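Local coordinates for protein EmGH1 (Erythrobacter marinus, PDB 5Z87) that probably hydrolyses beta-glucosidic bonds as a member of glycoside hydrolase family 3, at residues 182-187 / 238-243; 188-193 / 244-249. All blocks are in the same frame, centred on the assembly; numbering follows the deposited sequence.

How the contacts relate
Both contacts join the same two loops of the N-terminal, TIM-barrel-like domain, the one after strand 176-177 and the one after strand 229-235, and both are buried, their centres about 6 Å apart. Contact 1 (182-187 with 238-243) lies nearer the strand ends and is knit by one glutamine amide and bridging waters. Contact 2 (188-193 with 244-249), further along both loops, depends on a tryptophan, an asparagine and a glycine, joined by a direct indole-to-amide hydrogen bond. Tyr238 of contact 1 packs edge-to-face on Trp190 of contact 2. Both reach the second subunit, and contact 2 brings Arg192 to the pocket where dithiothreitol is bound.

Contact 1. Residues 182-187 / 238-243; sequences IDICTD and YGQGIG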
# COMPACT_ATOMS: atom_id res chain seq x y z
N ILE A 182 -2.30 6.14 -19.49
CA ILE A 182 -2.27 4.68 -19.48
C ILE A 182 -1.65 4.19 -18.18
O ILE A 182 -0.96 3.17 -18.15
CB ILE A 182 -1.54 4.14 -20.72
CG1 ILE A 182 -0.13 4.71 -20.84
CG2 ILE A 182 -2.35 4.48 -21.96
CD1 ILE A 182 0.61 4.20 -22.08
N ASP A 183 -1.91 4.92 -17.10
CA ASP A 183 -1.59 4.44 -15.76
C ASP A 183 -2.49 3.26 -15.40
O ASP A 183 -3.52 3.01 -16.03
CB ASP A 183 -1.76 5.57 -14.73
CG ASP A 183 -0.87 6.78 -15.03
OD1 ASP A 183 0.33 6.56 -15.34
OD2 ASP A 183 -1.36 7.94 -14.98
N ILE A 184 -2.09 2.53 -14.37
CA ILE A 184 -2.81 1.36 -13.88
C ILE A 184 -3.53 1.76 -12.61
O ILE A 184 -2.91 2.29 -11.68
CB ILE A 184 -1.85 0.19 -13.61
CG1 ILE A 184 -0.86 0.02 -14.77
CG2 ILE A 184 -2.61 -1.10 -13.32
CD1 ILE A 184 -1.52 -0.40 -16.08
N CYS A 185 -4.84 1.53 -12.57
CA CYS A 185 -5.64 1.88 -11.39
C CYS A 185 -5.62 0.71 -10.42
O CYS A 185 -6.45 -0.19 -10.49
CB CYS A 185 -7.08 2.23 -11.77
SG CYS A 185 -8.08 2.72 -10.28
N THR A 186 -4.64 0.70 -9.51
CA THR A 186 -4.60 -0.28 -8.43
C THR A 186 -5.16 0.27 -7.12
O THR A 186 -5.31 -0.50 -6.16
CB THR A 186 -3.16 -0.75 -8.19
OG1 THR A 186 -2.34 0.37 -7.84
CG2 THR A 186 -2.60 -1.45 -9.43
N ASP A 187 -5.45 1.56 -7.04
CA ASP A 187 -5.91 2.17 -5.80
C ASP A 187 -7.06 3.13 -6.10
O ASP A 187 -6.83 4.29 -6.46
CB ASP A 187 -4.79 2.88 -5.06
CG ASP A 187 -5.09 3.06 -3.59
OD1 ASP A 187 -6.25 3.39 -3.25
OD2 ASP A 187 -4.17 2.87 -2.76
N TYR A 238 2.51 6.21 -11.90
CA TYR A 238 1.83 7.32 -11.24
C TYR A 238 0.59 6.85 -10.48
O TYR A 238 0.26 7.41 -9.42
CB TYR A 238 1.52 8.37 -12.30
CG TYR A 238 0.83 9.64 -11.86
CD1 TYR A 238 1.19 10.29 -10.68
CD2 TYR A 238 -0.15 10.22 -12.67
CE1 TYR A 238 0.55 11.47 -10.30
CE2 TYR A 238 -0.77 11.39 -12.30
CZ TYR A 238 -0.43 12.02 -11.12
OH TYR A 238 -1.09 13.18 -10.78
N GLY A 239 -0.07 5.79 -10.95
CA GLY A 239 -1.28 5.31 -10.31
C GLY A 239 -1.07 4.58 -8.99
O GLY A 239 -2.04 4.38 -8.25
N GLN A 240 0.17 4.20 -8.67
CA GLN A 240 0.45 3.38 -7.50
C GLN A 240 0.82 4.22 -6.28
O GLN A 240 1.29 3.66 -5.29
CB GLN A 240 1.55 2.36 -7.81
CG GLN A 240 1.11 1.20 -8.72
CD GLN A 240 0.58 1.68 -10.08
OE1 GLN A 240 1.32 2.22 -10.89
NE2 GLN A 240 -0.72 1.48 -10.33
N GLY A 241 0.62 5.54 -6.33
CA GLY A 241 0.97 6.37 -5.19
C GLY A 241 0.34 5.88 -3.89
O GLY A 241 -0.83 5.48 -3.87
N ILE A 242 1.11 5.88 -2.80
CA ILE A 242 0.61 5.32 -1.55
C ILE A 242 -0.56 6.16 -1.05
O ILE A 242 -0.67 7.35 -1.34
CB ILE A 242 1.70 5.20 -0.48
CG1 ILE A 242 2.30 6.58 -0.15
CG2 ILE A 242 2.74 4.17 -0.89
CD1 ILE A 242 3.41 6.54 0.94
N GLY A 243 -1.45 5.51 -0.29
CA GLY A 243 -2.59 6.19 0.26
C GLY A 243 -3.65 6.59 -0.74
O GLY A 243 -4.67 7.15 -0.33
O HOH W 1 0.31 3.70 -12.76
O HOH W 2 -4.89 3.78 -8.60
O HOH W 3 -1.69 2.80 -3.68
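The amide nitrogen of Gln240 is shared by two acceptors of the facing loop. NE2 lies 2.7 Å from Ile184 O, above that carbonyl's plane, in a bent bond of 131° at the hydrogen. Its second bond, to Thr186 OG1 at 3.2 Å, is nearly straight at 167°, and both acceptors lie near the amide plane. A bend at chi2 swings CD back from an extended course, and the amide ends up against the 182-187 backbone. The other end of the amide is used too: OE1 accepts a hydrogen bond from a water 2.6 Å away, which also accepts from the backbone N of Ile184 and of Gly239. The two segments belong to loops that follow neighbouring parallel strands, 176-177 and 229-235, of the TIM-barrel-like domain. An alanine in place of Gln240 would probably leave Ile184 O and Thr186 OG1 without this donor and the bridging water with one acceptor fewer. Gly239 suits its place because a CB there would clash with Ile184 O. A second water ties Gly239 O to both N and O of Asp187. Nearer the strands, Asp183 OD2 sits at the edge of the Tyr238 ring, 3.5 Å from CD2, the carboxylate turned 75° from the ring plane; the same oxygen is hydrogen-bonded to His234.

Contact 2. Residues 188-193 / 244-249; sequences PRWGRS and GRNFAP
Trp190 points the edge of its indole at Asn246, the ring and amide planes 40° apart, where two loops of the TIM-barrel-like domain meet. NE1 donates to Asn246 OD1 at 3.2 Å in a nearly straight bond, 164° at the hydrogen. The oxygen lies close to the indole plane, while NE1 is tilted from the plane of the Asn246 carbonyl. An asparagine suits this place because its two ends do different work: OD1 accepts from the indole, and ND2 donates to Ala542 O. One indole face is covered from within its own segment by Arg192 CB, centred 3.5 Å above the ring. Further out, Arg192 CD lies 3.8 Å from Asn246 OD1, its guanidinium turned 75° from the amide; this group pairs with Glu195 and binds the dithiothreitol in the pocket. Gly244 packs on Arg189, its N over one face of the guanidinium, toward the rim; that group is salt-bridged to Asp187, and a CB on Gly244 would clash with Arg189 CB. In the type I turn from Trp190 to Ser193, Trp190 O accepts from Ser193 N, the bond that closes the turn, and also from Ser193 OG. At the start of that turn, Trp190 CA makes a CH...O contact of 3.4 Å with Gly244 O.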
# COMPACT_ATOMS: atom_id res chain seq x y z
N PRO A 188 -8.31 2.67 -5.93
CA PRO A 188 -9.46 3.51 -6.31
C PRO A 188 -9.65 4.74 -5.44
O PRO A 188 -10.50 5.58 -5.79
CB PRO A 188 -10.66 2.54 -6.20
CG PRO A 188 -10.20 1.42 -5.32
CD PRO A 188 -8.70 1.32 -5.50
N ARG A 189 -8.90 4.90 -4.35
CA ARG A 189 -8.93 6.15 -3.58
C ARG A 189 -8.44 7.32 -4.41
O ARG A 189 -8.81 8.47 -4.15
CB ARG A 189 -8.07 6.04 -2.32
CG ARG A 189 -8.56 5.06 -1.26
CD ARG A 189 -7.55 4.95 -0.12
NE ARG A 189 -6.37 4.15 -0.47
CZ ARG A 189 -5.36 3.92 0.37
NH1 ARG A 189 -5.40 4.43 1.59
NH2 ARG A 189 -4.31 3.19 -0.00
N TRP A 190 -7.58 7.04 -5.39
CA TRP A 190 -6.97 8.05 -6.25
C TRP A 190 -8.01 8.84 -7.03
O TRP A 190 -8.81 8.26 -7.77
CB TRP A 190 -6.01 7.35 -7.21
CG TRP A 190 -5.04 8.25 -7.93
CD1 TRP A 190 -4.44 9.38 -7.45
CD2 TRP A 190 -4.55 8.06 -9.25
NE1 TRP A 190 -3.60 9.90 -8.41
CE2 TRP A 190 -3.64 9.10 -9.52
CE3 TRP A 190 -4.78 7.09 -10.24
CZ2 TRP A 190 -2.98 9.20 -10.74
CZ3 TRP A 190 -4.12 7.20 -11.44
CH2 TRP A 190 -3.22 8.24 -11.68
N GLY A 191 -8.00 10.16 -6.85
CA GLY A 191 -8.95 11.03 -7.53
C GLY A 191 -8.86 11.00 -9.05
O GLY A 191 -9.80 11.46 -9.71
N ARG A 192 -7.78 10.45 -9.62
CA ARG A 192 -7.61 10.37 -11.06
C ARG A 192 -7.93 9.00 -11.62
O ARG A 192 -7.68 8.76 -12.81
CB ARG A 192 -6.18 10.77 -11.45
CG ARG A 192 -5.79 12.16 -10.94
CD ARG A 192 -4.49 12.64 -11.56
NE ARG A 192 -4.69 13.03 -12.94
CZ ARG A 192 -3.80 13.71 -13.68
NH1 ARG A 192 -2.64 14.06 -13.14
NH2 ARG A 192 -4.08 14.02 -14.94
N SER A 193 -8.47 8.10 -10.80
CA SER A 193 -8.83 6.76 -11.27
C SER A 193 -9.61 6.80 -12.59
O SER A 193 -9.34 6.00 -13.50
CB SER A 193 -9.64 6.02 -10.20
OG SER A 193 -8.90 5.88 -9.00
N GLY A 244 -3.44 6.30 -2.03
CA GLY A 244 -4.27 6.86 -3.07
C GLY A 244 -4.12 8.35 -3.18
O GLY A 244 -5.01 9.03 -3.70
N ARG A 245 -3.02 8.88 -2.68
CA ARG A 245 -2.81 10.31 -2.59
C ARG A 245 -2.02 10.79 -3.80
O ARG A 245 -0.96 10.23 -4.12
CB ARG A 245 -2.10 10.65 -1.28
CG ARG A 245 -2.89 10.15 -0.07
CD ARG A 245 -2.27 10.65 1.24
NE ARG A 245 -1.01 9.98 1.58
CZ ARG A 245 -0.89 9.02 2.50
NH1 ARG A 245 -1.96 8.59 3.14
NH2 ARG A 245 0.29 8.47 2.76
N ASN A 246 -2.57 11.79 -4.50
CA ASN A 246 -1.90 12.34 -5.66
C ASN A 246 -0.54 12.89 -5.27
O ASN A 246 -0.39 13.54 -4.23
CB ASN A 246 -2.77 13.45 -6.27
CG ASN A 246 -2.47 13.70 -7.74
OD1 ASN A 246 -2.23 12.77 -8.51
ND2 ASN A 246 -2.48 14.97 -8.14
N PHE A 247 0.47 12.59 -6.09
CA PHE A 247 1.88 12.97 -5.95
C PHE A 247 2.68 12.01 -5.05
O PHE A 247 3.90 12.11 -5.02
CB PHE A 247 2.10 14.40 -5.42
CG PHE A 247 1.78 15.49 -6.40
CD1 PHE A 247 0.49 16.01 -6.49
CD2 PHE A 247 2.79 16.04 -7.19
CE1 PHE A 247 0.19 17.04 -7.38
CE2 PHE A 247 2.51 17.07 -8.09
CZ PHE A 247 1.20 17.56 -8.19
N ALA A 248 2.04 11.11 -4.29
CA ALA A 248 2.76 10.34 -3.28
C ALA A 248 3.62 9.26 -3.94
O ALA A 248 3.33 8.81 -5.05
CB ALA A 248 1.79 9.70 -2.28
N PRO A 249 4.69 8.83 -3.27
CA PRO A 249 5.58 7.84 -3.88
C PRO A 249 4.86 6.55 -4.19
O PRO A 249 3.85 6.20 -3.57
CB PRO A 249 6.66 7.62 -2.81
CG PRO A 249 6.66 8.90 -2.02
CD PRO A 249 5.18 9.28 -1.96